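Local coordinates for protein glycosyl hydrolase (PDB 5NDX) that probably hydrolyses O-glycosidic bonds as a family 39 glycoside hydrolase, being a bacterial orthologue of human alpha-L-iduronidase, at residues Q459-N464 and E470-P475; G318-R323 and E454-Q459; T105-M110 and R114-L119; G102-T105 and D111-R114. The protein carries 2 engineered substitutions. All coordinates share one frame; numbering follows the deposited sequence.

Interaction 1: Q459-N464 and E470-P475; sequences QRDESN and EPVGAP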
loop_
_atom_site.group_PDB
_atom_site.type_symbol
_atom_site.label_atom_id
_atom_site.label_comp_id
_atom_site.label_asym_id
_atom_site.label_seq_id
_atom_site.Cartn_x
_atom_site.Cartn_y
_atom_site.Cartn_z
ATOM N N GLN A 459 17.122 -13.739 -17.465
ATOM C CA GLN A 459 16.641 -13.815 -18.840
ATOM C C GLN A 459 17.752 -13.343 -19.802
ATOM O O GLN A 459 18.335 -12.278 -19.579
ATOM C CB GLN A 459 15.402 -12.949 -19.037
ATOM C CG GLN A 459 14.133 -13.566 -18.494
ATOM C CD GLN A 459 12.942 -12.635 -18.543
ATOM O OE1 GLN A 459 13.066 -11.422 -18.636
ATOM N NE2 GLN A 459 11.782 -13.209 -18.443
ATOM N N ARG A 460 18.020 -14.102 -20.863
ATOM C CA ARG A 460 19.039 -13.679 -21.853
ATOM C C ARG A 460 18.497 -12.533 -22.683
ATOM O O ARG A 460 17.352 -12.582 -23.147
ATOM C CB ARG A 460 19.498 -14.825 -22.752
ATOM C CG ARG A 460 20.706 -14.515 -23.693
ATOM C CD ARG A 460 21.146 -15.776 -24.459
ATOM N NE ARG A 460 20.000 -16.361 -25.197
ATOM C CZ ARG A 460 19.226 -17.413 -24.832
ATOM N NH1 ARG A 460 19.431 -18.110 -23.707
ATOM N NH2 ARG A 460 18.212 -17.792 -25.627
ATOM N N ASP A 461 19.288 -11.468 -22.801
ATOM C CA ASP A 461 18.900 -10.320 -23.596
ATOM C C ASP A 461 19.117 -10.734 -25.031
ATOM O O ASP A 461 20.260 -10.991 -25.460
ATOM C CB ASP A 461 19.746 -9.112 -23.230
ATOM C CG ASP A 461 19.362 -7.882 -23.976
ATOM O OD1 ASP A 461 18.608 -7.976 -24.970
ATOM O OD2 ASP A 461 19.875 -6.809 -23.571
ATOM N N GLU A 462 18.027 -10.843 -25.765
ATOM C CA GLU A 462 18.100 -11.367 -27.138
ATOM C C GLU A 462 18.644 -10.350 -28.135
ATOM O O GLU A 462 19.080 -10.749 -29.198
ATOM C CB GLU A 462 16.754 -11.932 -27.600
ATOM C CG GLU A 462 16.504 -13.316 -26.977
ATOM C CD GLU A 462 15.107 -13.851 -27.273
ATOM O OE1 GLU A 462 14.476 -13.399 -28.256
ATOM O OE2 GLU A 462 14.640 -14.710 -26.516
ATOM N N SER A 463 18.648 -9.065 -27.772
ATOM C CA SER A 463 19.287 -8.058 -28.585
ATOM C C SER A 463 20.826 -8.213 -28.639
ATOM O O SER A 463 21.466 -7.489 -29.379
ATOM C CB SER A 463 18.894 -6.648 -28.133
ATOM O OG SER A 463 19.428 -6.302 -26.870
ATOM N N ASN A 464 21.409 -9.151 -27.878
ATOM C CA ASN A 464 22.839 -9.406 -27.875
ATOM C C ASN A 464 23.697 -8.155 -27.893
ATOM O O ASN A 464 24.535 -7.994 -28.756
ATOM C CB ASN A 464 23.171 -10.314 -29.048
ATOM C CG ASN A 464 22.909 -11.763 -28.736
ATOM O OD1 ASN A 464 22.782 -12.156 -27.582
ATOM N ND2 ASN A 464 22.886 -12.580 -29.758
ATOM N N GLU A 470 29.091 -13.203 -25.893
ATOM C CA GLU A 470 29.004 -12.675 -24.535
ATOM C C GLU A 470 27.531 -12.432 -24.183
ATOM O O GLU A 470 27.054 -11.302 -24.139
ATOM C CB GLU A 470 29.831 -11.405 -24.396
ATOM C CG GLU A 470 30.033 -10.965 -22.948
ATOM C CD GLU A 470 31.031 -9.805 -22.795
ATOM O OE1 GLU A 470 31.928 -9.588 -23.659
ATOM O OE2 GLU A 470 30.935 -9.100 -21.773
ATOM N N PRO A 471 26.806 -13.504 -23.922
ATOM C CA PRO A 471 25.397 -13.319 -23.554
ATOM C C PRO A 471 25.247 -12.548 -22.214
ATOM O O PRO A 471 26.029 -12.763 -21.289
ATOM C CB PRO A 471 24.871 -14.751 -23.466
ATOM C CG PRO A 471 26.066 -15.629 -23.263
ATOM C CD PRO A 471 27.275 -14.897 -23.768
ATOM N N VAL A 472 24.313 -11.601 -22.155
ATOM C CA VAL A 472 24.002 -10.884 -20.912
ATOM C C VAL A 472 22.523 -11.066 -20.595
ATOM O O VAL A 472 21.735 -11.515 -21.453
ATOM C CB VAL A 472 24.315 -9.368 -20.993
ATOM C CG1 VAL A 472 25.768 -9.120 -21.406
ATOM C CG2 VAL A 472 23.374 -8.605 -21.920
ATOM N N GLY A 473 22.163 -10.684 -19.377
ATOM C CA GLY A 473 20.838 -10.853 -18.842
ATOM C C GLY A 473 20.125 -9.538 -18.719
ATOM O O GLY A 473 20.544 -8.581 -19.300
ATOM N N ALA A 474 19.004 -9.518 -18.008
ATOM C CA ALA A 474 18.336 -8.292 -17.672
ATOM C C ALA A 474 17.942 -7.436 -18.904
ATOM O O ALA A 474 18.278 -6.250 -18.983
ATOM C CB ALA A 474 19.216 -7.499 -16.696
ATOM N N PRO A 475 17.220 -8.029 -19.861
ATOM C CA PRO A 475 16.891 -7.285 -21.073
ATOM C C PRO A 475 16.096 -6.020 -20.773
ATOM O O PRO A 475 15.099 -6.080 -20.036
ATOM C CB PRO A 475 16.040 -8.265 -21.888
ATOM C CG PRO A 475 15.575 -9.270 -20.913
ATOM C CD PRO A 475 16.656 -9.380 -19.887
HETATM O O HOH W 1 22.798 -11.443 -24.713
HETATM O O HOH W 2 20.957 -6.262 -21.111
#
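The carboxylate of Asp-461 lies between two neighbours: one face rests on the ring of Pro-475, whose CB is 3.9 Å from Asp-461 CG, and toward the other come the hydroxyl and the backbone N of Ser-463. Both reach OD1 from out of its plane, Ser-463 OG at 2.7 Å from Asp-461 OD1, and the backbone bond makes an Asx turn at the start of the type I turn 461-464. With CG anti to the backbone N (chi1 -178°), the group is carried over Pro-475. A water bridges Asp-461 OD2 and Gly-473 O. The second flat group, the amide of Gln-459, passes Pro-475 with OE1 4.0 Å from Pro-475 CG, while NE2 is bound by Gln-482 and Glu-485. Between the backbones, Asp-461 N gives a nearly straight bond to Val-472 O (2.8 Å, 177°). Gly-473 CA comes within 3.0 Å of Gln-459 O in a CA-H...O contact, and Val-472 CG2 packs 3.9 Å from Asp-461 CB. With an alanine at Asp-461, the Ser-463 hydroxyl and backbone N would probably lack their acceptor and the turn would be freer to shift. The chemistry is that of a loop pinned to itself: one carboxylate ties a turn together on one face, leans on proline on the other, and links the two loop segments through water.

Interaction 2: G318-R323 and E454-Q459; sequences GGWSQR and EVWEAQ. With 8U8 ((2~{R},3~{S},4~{S},5~{R},6~{S})-6-(4-methyl-2-oxidanylidene-chromen-7-yl)oxy-3,4,5-tris(oxidanyl)oxane-2-carboxylic acid), chain M.
Trp-320 and Trp-456 meet although their CA atoms stand 10.3 Å apart, the first in the type I turn 319-322 and the second on helix 452-457, so that the indoles alone span the gap. They form an offset stack: the five-membered ring of Trp-320 lies over the six-membered ring of Trp-456, centroids 3.9 Å apart and planes at 25°. Trp-320 CD1 comes to 3.3 Å from Trp-456 CZ3, while Trp-320 NE1 sits above the same benzene ring. With CG anti to its own backbone N (chi1 177°), Trp-456 swings its ring off the helix to the turn, and its NE1 is hydrogen-bonded to Pro-475 O. A leucine in place of Trp-456 would probably open a gap over the Trp-320 face and leave Pro-475 O without its donor. Three residues after Trp-320, Arg-323 points into the pocket, where Arg-323 NH1 donates to 8U8 O6 (3.0 Å) of the sugar carboxylate; a planar cation suits this acid. Around the stack, Trp-320 also rests on Pro-452 and Met-453, and Trp-456 meets Phe-329 of strand 326-330 edge-to-face and Leu-486 of helix 480-489.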
loop_
_atom_site.group_PDB
_atom_site.type_symbol
_atom_site.label_atom_id
_atom_site.label_comp_id
_atom_site.label_asym_id
_atom_site.label_seq_id
_atom_site.Cartn_x
_atom_site.Cartn_y
_atom_site.Cartn_z
ATOM N N GLY A 318 8.936 4.238 -11.783
ATOM C CA GLY A 318 10.364 4.113 -12.040
ATOM C C GLY A 318 10.818 2.672 -12.150
ATOM O O GLY A 318 10.025 1.770 -12.427
ATOM N N GLY A 319 12.117 2.470 -11.969
ATOM C CA GLY A 319 12.759 1.194 -12.268
ATOM C C GLY A 319 12.853 0.227 -11.104
ATOM O O GLY A 319 12.342 0.473 -9.991
ATOM N N TRP A 320 13.518 -0.874 -11.363
ATOM C CA TRP A 320 13.680 -1.963 -10.374
ATOM C C TRP A 320 14.285 -1.524 -9.047
ATOM O O TRP A 320 13.876 -2.022 -7.970
ATOM C CB TRP A 320 14.528 -3.065 -10.968
ATOM C CG TRP A 320 13.897 -3.884 -12.073
ATOM C CD1 TRP A 320 14.178 -3.814 -13.407
ATOM C CD2 TRP A 320 12.960 -4.946 -11.918
ATOM N NE1 TRP A 320 13.439 -4.735 -14.090
ATOM C CE2 TRP A 320 12.689 -5.450 -13.201
ATOM C CE3 TRP A 320 12.282 -5.479 -10.835
ATOM C CZ2 TRP A 320 11.793 -6.508 -13.424
ATOM C CZ3 TRP A 320 11.399 -6.525 -11.057
ATOM C CH2 TRP A 320 11.178 -7.034 -12.353
ATOM N N SER A 321 15.213 -0.569 -9.113
ATOM C CA SER A 321 16.043 -0.145 -8.004
ATOM C C SER A 321 15.528 1.104 -7.364
ATOM O O SER A 321 16.104 1.587 -6.395
ATOM C CB SER A 321 17.479 0.200 -8.522
ATOM O OG SER A 321 18.056 -1.025 -8.815
ATOM N N GLN A 322 14.431 1.632 -7.843
ATOM C CA GLN A 322 13.828 2.789 -7.170
ATOM C C GLN A 322 12.727 2.368 -6.213
ATOM O O GLN A 322 12.315 1.211 -6.268
ATOM C CB GLN A 322 13.372 3.744 -8.260
ATOM C CG GLN A 322 14.596 4.293 -9.003
ATOM C CD GLN A 322 14.227 5.158 -10.185
ATOM O OE1 GLN A 322 13.316 4.846 -10.954
ATOM N NE2 GLN A 322 14.883 6.271 -10.304
ATOM N N ARG A 323 12.280 3.264 -5.325
ATOM C CA ARG A 323 11.233 2.932 -4.347
ATOM C C ARG A 323 9.873 3.055 -4.993
ATOM O O ARG A 323 9.150 4.093 -4.889
ATOM C CB ARG A 323 11.311 3.814 -3.147
ATOM C CG ARG A 323 10.315 3.481 -2.015
ATOM C CD ARG A 323 10.738 4.322 -0.778
ATOM N NE ARG A 323 10.113 5.492 -0.906
ATOM C CZ ARG A 323 10.500 6.717 -0.601
ATOM N NH1 ARG A 323 11.599 7.094 0.037
ATOM N NH2 ARG A 323 9.610 7.590 -0.955
ATOM N N GLU A 454 14.742 -11.506 -9.986
ATOM C CA GLU A 454 15.677 -12.610 -10.175
ATOM C C GLU A 454 15.417 -13.270 -11.531
ATOM O O GLU A 454 16.356 -13.623 -12.278
ATOM C CB GLU A 454 15.619 -13.687 -9.068
ATOM C CG GLU A 454 16.237 -13.267 -7.728
ATOM C CD GLU A 454 15.314 -12.347 -6.864
ATOM O OE1 GLU A 454 14.207 -11.930 -7.294
ATOM O OE2 GLU A 454 15.741 -11.998 -5.737
ATOM N N VAL A 455 14.149 -13.420 -11.864
ATOM C CA VAL A 455 13.797 -14.055 -13.114
ATOM C C VAL A 455 14.324 -13.208 -14.285
ATOM O O VAL A 455 14.877 -13.730 -15.225
ATOM C CB VAL A 455 12.280 -14.279 -13.197
ATOM C CG1 VAL A 455 11.902 -14.738 -14.591
ATOM C CG2 VAL A 455 11.860 -15.331 -12.179
ATOM N N TRP A 456 14.062 -11.906 -14.235
ATOM C CA TRP A 456 14.520 -10.973 -15.232
ATOM C C TRP A 456 16.042 -10.955 -15.397
ATOM O O TRP A 456 16.535 -10.952 -16.535
ATOM C CB TRP A 456 14.056 -9.574 -14.842
ATOM C CG TRP A 456 14.507 -8.449 -15.752
ATOM C CD1 TRP A 456 14.178 -8.262 -17.071
ATOM C CD2 TRP A 456 15.337 -7.346 -15.385
ATOM N NE1 TRP A 456 14.731 -7.104 -17.530
ATOM C CE2 TRP A 456 15.443 -6.515 -16.515
ATOM C CE3 TRP A 456 15.997 -6.978 -14.207
ATOM C CZ2 TRP A 456 16.209 -5.328 -16.509
ATOM C CZ3 TRP A 456 16.752 -5.797 -14.193
ATOM C CH2 TRP A 456 16.832 -4.975 -15.339
ATOM N N GLU A 457 16.776 -10.959 -14.279
ATOM C CA GLU A 457 18.227 -10.946 -14.338
ATOM C C GLU A 457 18.738 -12.208 -15.034
ATOM O O GLU A 457 19.763 -12.176 -15.662
ATOM C CB GLU A 457 18.872 -10.849 -12.938
ATOM C CG GLU A 457 18.772 -9.469 -12.342
ATOM C CD GLU A 457 19.428 -9.329 -10.957
ATOM O OE1 GLU A 457 20.437 -10.010 -10.632
ATOM O OE2 GLU A 457 18.900 -8.499 -10.200
ATOM N N ALA A 458 18.025 -13.319 -14.898
ATOM C CA ALA A 458 18.452 -14.581 -15.544
ATOM C C ALA A 458 17.941 -14.672 -16.993
ATOM O O ALA A 458 18.292 -15.614 -17.677
ATOM C CB ALA A 458 18.005 -15.813 -14.736
ATOM N N GLN A 459 17.122 -13.739 -17.465
ATOM C CA GLN A 459 16.641 -13.815 -18.840
ATOM C C GLN A 459 17.752 -13.343 -19.802
ATOM O O GLN A 459 18.335 -12.278 -19.579
ATOM C CB GLN A 459 15.402 -12.949 -19.037
ATOM C CG GLN A 459 14.133 -13.566 -18.494
ATOM C CD GLN A 459 12.942 -12.635 -18.543
ATOM O OE1 GLN A 459 13.066 -11.422 -18.636
ATOM N NE2 GLN A 459 11.782 -13.209 -18.443
HETATM C C15 8U8 M . 14.570 18.294 1.681
HETATM C C13 8U8 M . 14.229 17.473 2.780
HETATM C C14 8U8 M . 14.793 17.758 4.027
HETATM C C16 8U8 M . 14.452 16.996 5.147
HETATM O O9 8U8 M . 15.013 17.286 6.203
HETATM O O8 8U8 M . 13.570 15.937 5.052
HETATM C C11 8U8 M . 12.910 15.701 3.871
HETATM C C10 8U8 M . 11.921 14.712 3.838
HETATM C C12 8U8 M . 13.243 16.459 2.716
HETATM C C7 8U8 M . 12.517 16.202 1.537
HETATM C C8 8U8 M . 11.525 15.216 1.509
HETATM C C9 8U8 M . 11.225 14.455 2.651
HETATM O O2 8U8 M . 10.231 13.496 2.682
HETATM C C5 8U8 M . 9.754 12.749 1.496
HETATM O O1 8U8 M . 10.894 12.254 0.776
HETATM C C1 8U8 M . 10.710 11.824 -0.518
HETATM C C6 8U8 M . 11.554 10.683 -0.576
HETATM O O7 8U8 M . 11.987 10.390 -1.684
HETATM O O6 8U8 M . 11.741 10.094 0.474
HETATM C C2 8U8 M . 9.289 11.304 -0.895
HETATM O O5 8U8 M . 9.120 9.977 -0.356
HETATM C C3 8U8 M . 8.117 12.287 -0.455
HETATM O O4 8U8 M . 7.513 12.828 -1.578
HETATM C C4 8U8 M . 8.635 13.417 0.490
HETATM O O3 8U8 M . 7.458 14.066 1.123
#

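Interaction 3: T105-M110 and R114-L119; sequences TDYEDM and RRWRDL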
loop_
_atom_site.group_PDB
_atom_site.type_symbol
_atom_site.label_atom_id
_atom_site.label_comp_id
_atom_site.label_asym_id
_atom_site.label_seq_id
_atom_site.Cartn_x
_atom_site.Cartn_y
_atom_site.Cartn_z
ATOM N N THR A 105 0.648 33.872 -2.166
ATOM C CA THR A 105 2.025 34.380 -1.955
ATOM C C THR A 105 2.377 34.785 -0.514
ATOM O O THR A 105 3.533 35.010 -0.228
ATOM C CB THR A 105 2.240 35.598 -2.859
ATOM O OG1 THR A 105 1.181 36.537 -2.623
ATOM C CG2 THR A 105 2.215 35.174 -4.334
ATOM N N ASP A 106 1.412 34.779 0.404
ATOM C CA ASP A 106 1.597 35.356 1.733
ATOM C C ASP A 106 0.475 34.940 2.679
ATOM O O ASP A 106 -0.631 35.484 2.620
ATOM C CB ASP A 106 1.665 36.898 1.655
ATOM C CG ASP A 106 2.037 37.560 2.993
ATOM O OD1 ASP A 106 2.496 36.867 3.940
ATOM O OD2 ASP A 106 1.885 38.804 3.075
ATOM N N TYR A 107 0.778 34.002 3.577
ATOM C CA TYR A 107 -0.245 33.474 4.502
ATOM C C TYR A 107 -0.436 34.335 5.749
ATOM O O TYR A 107 -1.287 34.030 6.579
ATOM C CB TYR A 107 0.027 31.988 4.840
ATOM C CG TYR A 107 -0.410 31.058 3.718
ATOM C CD1 TYR A 107 -1.754 30.729 3.550
ATOM C CD2 TYR A 107 0.507 30.537 2.808
ATOM C CE1 TYR A 107 -2.164 29.900 2.520
ATOM C CE2 TYR A 107 0.104 29.692 1.783
ATOM C CZ TYR A 107 -1.237 29.386 1.647
ATOM O OH TYR A 107 -1.662 28.568 0.639
ATOM N N GLU A 108 0.326 35.429 5.850
ATOM C CA GLU A 108 0.088 36.473 6.856
ATOM C C GLU A 108 -0.880 37.534 6.361
ATOM O O GLU A 108 -1.472 38.247 7.159
ATOM C CB GLU A 108 1.398 37.103 7.279
ATOM C CG GLU A 108 2.371 36.048 7.772
ATOM C CD GLU A 108 3.492 36.621 8.597
ATOM O OE1 GLU A 108 3.184 37.149 9.678
ATOM O OE2 GLU A 108 4.667 36.518 8.182
ATOM N N ASP A 109 -1.055 37.620 5.046
ATOM C CA ASP A 109 -2.079 38.455 4.466
ATOM C C ASP A 109 -3.438 37.793 4.685
ATOM O O ASP A 109 -3.748 36.799 4.043
ATOM C CB ASP A 109 -1.779 38.637 2.975
ATOM C CG ASP A 109 -2.811 39.478 2.253
ATOM O OD1 ASP A 109 -3.986 39.545 2.663
ATOM O OD2 ASP A 109 -2.434 40.055 1.220
ATOM N N MET A 110 -4.261 38.376 5.547
ATOM C CA MET A 110 -5.544 37.784 5.907
ATOM C C MET A 110 -6.601 37.680 4.787
ATOM O O MET A 110 -7.579 36.923 4.931
ATOM C CB MET A 110 -6.148 38.496 7.133
ATOM C CG MET A 110 -5.377 38.228 8.419
ATOM S SD MET A 110 -5.381 36.496 8.974
ATOM C CE MET A 110 -7.132 36.259 9.287
ATOM N N ARG A 114 -8.200 34.012 4.041
ATOM C CA ARG A 114 -9.643 33.843 3.790
ATOM C C ARG A 114 -9.983 33.229 2.418
ATOM O O ARG A 114 -10.961 32.496 2.289
ATOM C CB ARG A 114 -10.400 35.178 3.962
ATOM C CG ARG A 114 -10.910 35.404 5.379
ATOM C CD ARG A 114 -11.789 36.666 5.558
ATOM N NE ARG A 114 -11.094 37.541 6.499
ATOM C CZ ARG A 114 -10.210 38.486 6.187
ATOM N NH1 ARG A 114 -9.948 38.834 4.930
ATOM N NH2 ARG A 114 -9.614 39.128 7.165
ATOM N N ARG A 115 -9.199 33.573 1.410
ATOM C CA ARG A 115 -9.308 32.985 0.088
ATOM C C ARG A 115 -8.954 31.442 0.114
ATOM O O ARG A 115 -9.632 30.630 -0.523
ATOM C CB ARG A 115 -8.395 33.772 -0.854
ATOM C CG ARG A 115 -8.469 33.407 -2.326
ATOM C CD ARG A 115 -7.984 34.516 -3.288
ATOM N NE ARG A 115 -8.019 34.049 -4.695
ATOM C CZ ARG A 115 -9.134 33.780 -5.411
ATOM N NH1 ARG A 115 -10.361 33.934 -4.895
ATOM N NH2 ARG A 115 -9.043 33.347 -6.672
ATOM N N TRP A 116 -7.926 31.074 0.880
ATOM C CA TRP A 116 -7.544 29.680 1.110
ATOM C C TRP A 116 -8.666 28.911 1.807
ATOM O O TRP A 116 -9.054 27.841 1.338
ATOM C CB TRP A 116 -6.241 29.553 1.916
ATOM C CG TRP A 116 -5.766 28.138 1.968
ATOM C CD1 TRP A 116 -5.979 27.234 2.972
ATOM C CD2 TRP A 116 -5.029 27.451 0.952
ATOM N NE1 TRP A 116 -5.396 26.033 2.656
ATOM C CE2 TRP A 116 -4.822 26.127 1.412
ATOM C CE3 TRP A 116 -4.537 27.814 -0.308
ATOM C CZ2 TRP A 116 -4.123 25.165 0.653
ATOM C CZ3 TRP A 116 -3.818 26.862 -1.059
ATOM C CH2 TRP A 116 -3.615 25.555 -0.566
ATOM N N ARG A 117 -9.203 29.482 2.889
ATOM C CA ARG A 117 -10.383 28.939 3.554
ATOM C C ARG A 117 -11.493 28.660 2.535
ATOM O O ARG A 117 -12.117 27.564 2.529
ATOM C CB ARG A 117 -10.863 29.857 4.669
ATOM C CG ARG A 117 -12.156 29.414 5.365
ATOM C CD ARG A 117 -12.960 30.606 5.927
ATOM N NE ARG A 117 -13.349 31.574 4.889
ATOM C CZ ARG A 117 -13.657 32.875 5.103
ATOM N NH1 ARG A 117 -13.645 33.413 6.325
ATOM N NH2 ARG A 117 -13.963 33.665 4.080
ATOM N N ASP A 118 -11.711 29.618 1.649
ATOM C CA ASP A 118 -12.798 29.485 0.684
ATOM C C ASP A 118 -12.506 28.396 -0.348
ATOM O O ASP A 118 -13.418 27.733 -0.775
ATOM C CB ASP A 118 -13.081 30.811 -0.022
ATOM C CG ASP A 118 -13.687 31.880 0.917
ATOM O OD1 ASP A 118 -14.199 31.566 2.023
ATOM O OD2 ASP A 118 -13.656 33.047 0.507
ATOM N N LEU A 119 -11.245 28.241 -0.746
ATOM C CA LEU A 119 -10.827 27.140 -1.630
ATOM C C LEU A 119 -11.142 25.751 -0.997
ATOM O O LEU A 119 -11.765 24.890 -1.618
ATOM C CB LEU A 119 -9.348 27.297 -1.966
ATOM C CG LEU A 119 -8.685 26.082 -2.603
ATOM C CD1 LEU A 119 -9.367 25.755 -3.922
ATOM C CD2 LEU A 119 -7.213 26.377 -2.765
#
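Tyr-107 and Trp-116 make the tight, buried half of this contact. The tyrosine comes edge-on to the indole face, with the centroids of its ring and the five-membered ring of Trp-116 5.6 Å apart and the planes at 82°, a T-shaped pair. Its hydroxyl reaches farther, over the benzene part, where Tyr-107 OH is 3.1 Å from Trp-116 CE3; Tyr-107 CE1 stands 4.0 Å from Trp-116 CG. Trp-116 has CG anti to the backbone N (chi1 -172°), which turns the indole toward the loop, while Leu-119 CD2 covers its opposite face. A broad indole suits a position packed on both faces in this way. The other half, nearer solvent, is looser and more polar. Arg-114 N bonds to Met-110 O at 3.1 Å in the first turn of the helix. The long arginine chain folds back, so that its guanidinium lays one face over the same carbonyl; Arg-114 NH2 is 3.5 Å from Met-110 CB, and the group is salt-bridged to Asp-111. Farther along, Arg-117 grips Asp-118 OD1 side-on with NE and NH2. Within the fold, the loop 105-110 is anchored by Tyr-107 O to Asn-161 of helix 155-171, and Trp-116 packs its indole on Ala-165 and Cys-166 of that helix, with the rings of Tyr-162 and Tyr-62 nearby.

Interaction 4: G102-T105 and D111-R114; sequences GLFT and DQVR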
loop_
_atom_site.group_PDB
_atom_site.type_symbol
_atom_site.label_atom_id
_atom_site.label_comp_id
_atom_site.label_asym_id
_atom_site.label_seq_id
_atom_site.Cartn_x
_atom_site.Cartn_y
_atom_site.Cartn_z
ATOM N N GLY A 102 -0.342 29.899 -9.071
ATOM C CA GLY A 102 0.518 30.722 -8.205
ATOM C C GLY A 102 -0.160 31.827 -7.381
ATOM O O GLY A 102 0.495 32.711 -6.892
ATOM N N LEU A 103 -1.464 31.771 -7.196
ATOM C CA LEU A 103 -2.207 32.861 -6.545
ATOM C C LEU A 103 -1.846 33.149 -5.110
ATOM O O LEU A 103 -2.090 34.252 -4.656
ATOM C CB LEU A 103 -3.704 32.575 -6.530
ATOM C CG LEU A 103 -4.562 33.125 -7.654
ATOM C CD1 LEU A 103 -3.907 32.950 -9.014
ATOM C CD2 LEU A 103 -5.912 32.427 -7.576
ATOM N N PHE A 104 -1.365 32.162 -4.368
ATOM C CA PHE A 104 -1.092 32.345 -2.947
ATOM C C PHE A 104 0.381 32.718 -2.776
ATOM O O PHE A 104 1.248 32.034 -3.279
ATOM C CB PHE A 104 -1.533 31.102 -2.158
ATOM C CG PHE A 104 -3.032 30.918 -2.157
ATOM C CD1 PHE A 104 -3.671 30.289 -3.227
ATOM C CD2 PHE A 104 -3.799 31.435 -1.144
ATOM C CE1 PHE A 104 -5.054 30.169 -3.267
ATOM C CE2 PHE A 104 -5.189 31.326 -1.175
ATOM C CZ PHE A 104 -5.818 30.689 -2.231
ATOM N N THR A 105 0.648 33.872 -2.166
ATOM C CA THR A 105 2.025 34.380 -1.955
ATOM C C THR A 105 2.377 34.785 -0.514
ATOM O O THR A 105 3.533 35.010 -0.228
ATOM C CB THR A 105 2.240 35.598 -2.859
ATOM O OG1 THR A 105 1.181 36.537 -2.623
ATOM C CG2 THR A 105 2.215 35.174 -4.334
ATOM N N ASP A 111 -6.439 38.424 3.691
ATOM C CA ASP A 111 -7.331 38.214 2.542
ATOM C C ASP A 111 -7.001 36.914 1.815
ATOM O O ASP A 111 -7.890 36.245 1.315
ATOM C CB ASP A 111 -7.298 39.383 1.562
ATOM C CG ASP A 111 -8.016 40.620 2.100
ATOM O OD1 ASP A 111 -9.093 40.509 2.738
ATOM O OD2 ASP A 111 -7.477 41.710 1.881
ATOM N N GLN A 112 -5.724 36.594 1.747
ATOM C CA GLN A 112 -5.279 35.326 1.196
ATOM C C GLN A 112 -5.671 34.145 2.095
ATOM O O GLN A 112 -6.177 33.138 1.606
ATOM C CB GLN A 112 -3.793 35.349 0.973
ATOM C CG GLN A 112 -3.376 36.464 0.016
ATOM C CD GLN A 112 -2.004 36.230 -0.528
ATOM O OE1 GLN A 112 -1.300 37.141 -0.951
ATOM N NE2 GLN A 112 -1.606 35.000 -0.499
ATOM N N VAL A 113 -5.486 34.310 3.403
ATOM C CA VAL A 113 -5.909 33.319 4.389
ATOM C C VAL A 113 -7.368 32.979 4.182
ATOM O O VAL A 113 -7.723 31.791 4.150
ATOM C CB VAL A 113 -5.651 33.783 5.845
ATOM C CG1 VAL A 113 -6.251 32.830 6.876
ATOM C CG2 VAL A 113 -4.152 33.911 6.086
ATOM N N ARG A 114 -8.200 34.012 4.041
ATOM C CA ARG A 114 -9.643 33.843 3.790
ATOM C C ARG A 114 -9.983 33.229 2.418
ATOM O O ARG A 114 -10.961 32.496 2.289
ATOM C CB ARG A 114 -10.400 35.178 3.962
ATOM C CG ARG A 114 -10.910 35.404 5.379
ATOM C CD ARG A 114 -11.789 36.666 5.558
ATOM N NE ARG A 114 -11.094 37.541 6.499
ATOM C CZ ARG A 114 -10.210 38.486 6.187
ATOM N NH1 ARG A 114 -9.948 38.834 4.930
ATOM N NH2 ARG A 114 -9.614 39.128 7.165
#
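At the N-terminal end of helix 110-131, where Asp-109 is the N-cap and its OD1 accepts from Asp-111 N, Gln-112 turns back on the incoming loop and meets Phe-104 and Thr-105. Gln-112 contributes more than half of the buried surface. Its chain runs extended beyond CG and carries the terminal amide to Thr-105, crossing its side chain. As modelled, Gln-112 NE2 is 3.0 Å from Thr-105 N, and Gln-112 OE1 is 3.1 Å from Thr-105 OG1; the amide is probably turned over, and once turned back it may bond to both. A long amide is probably apt here, since in that turned-back orientation its O could face the backbone N and its N the hydroxyl. Beside the amide, the phenyl ring of Phe-104 presents its edge to the helix backbone: Phe-104 CE2 lies 3.5 Å from Gln-112 O, in the ring plane. Phe-104 CG stands opposite the carbonyl carbon (chi1 -67°), directing the ring to the helix, where it also meets Trp-116 edge-to-face. The whole belongs to a beta-alpha connection of the TIM barrel, the loop from strand 91-95 folded against the first turn of the helix that follows it.

How the interactions relate
The four contacts form two pairs at distant places. Interactions 3 and 4 have centres 4 Å apart and share Thr-105 and Arg-114; both fold the loop after strand 91-95 onto helix 110-131. Interactions 1 and 2 share Gln-459 and touch through the bond between Trp-456 NE1 and Pro-475 O, which joins the aromatic stack to the pinned loop. Nearest atoms of interactions 2 and 3 are about 22 Å apart. Interaction 2 alone reaches the ligand, through Arg-323, while strand 91-95, which leads into interactions 3 and 4, carries Phe-93, a residue lining the separate pocket of a second bound ligand molecule.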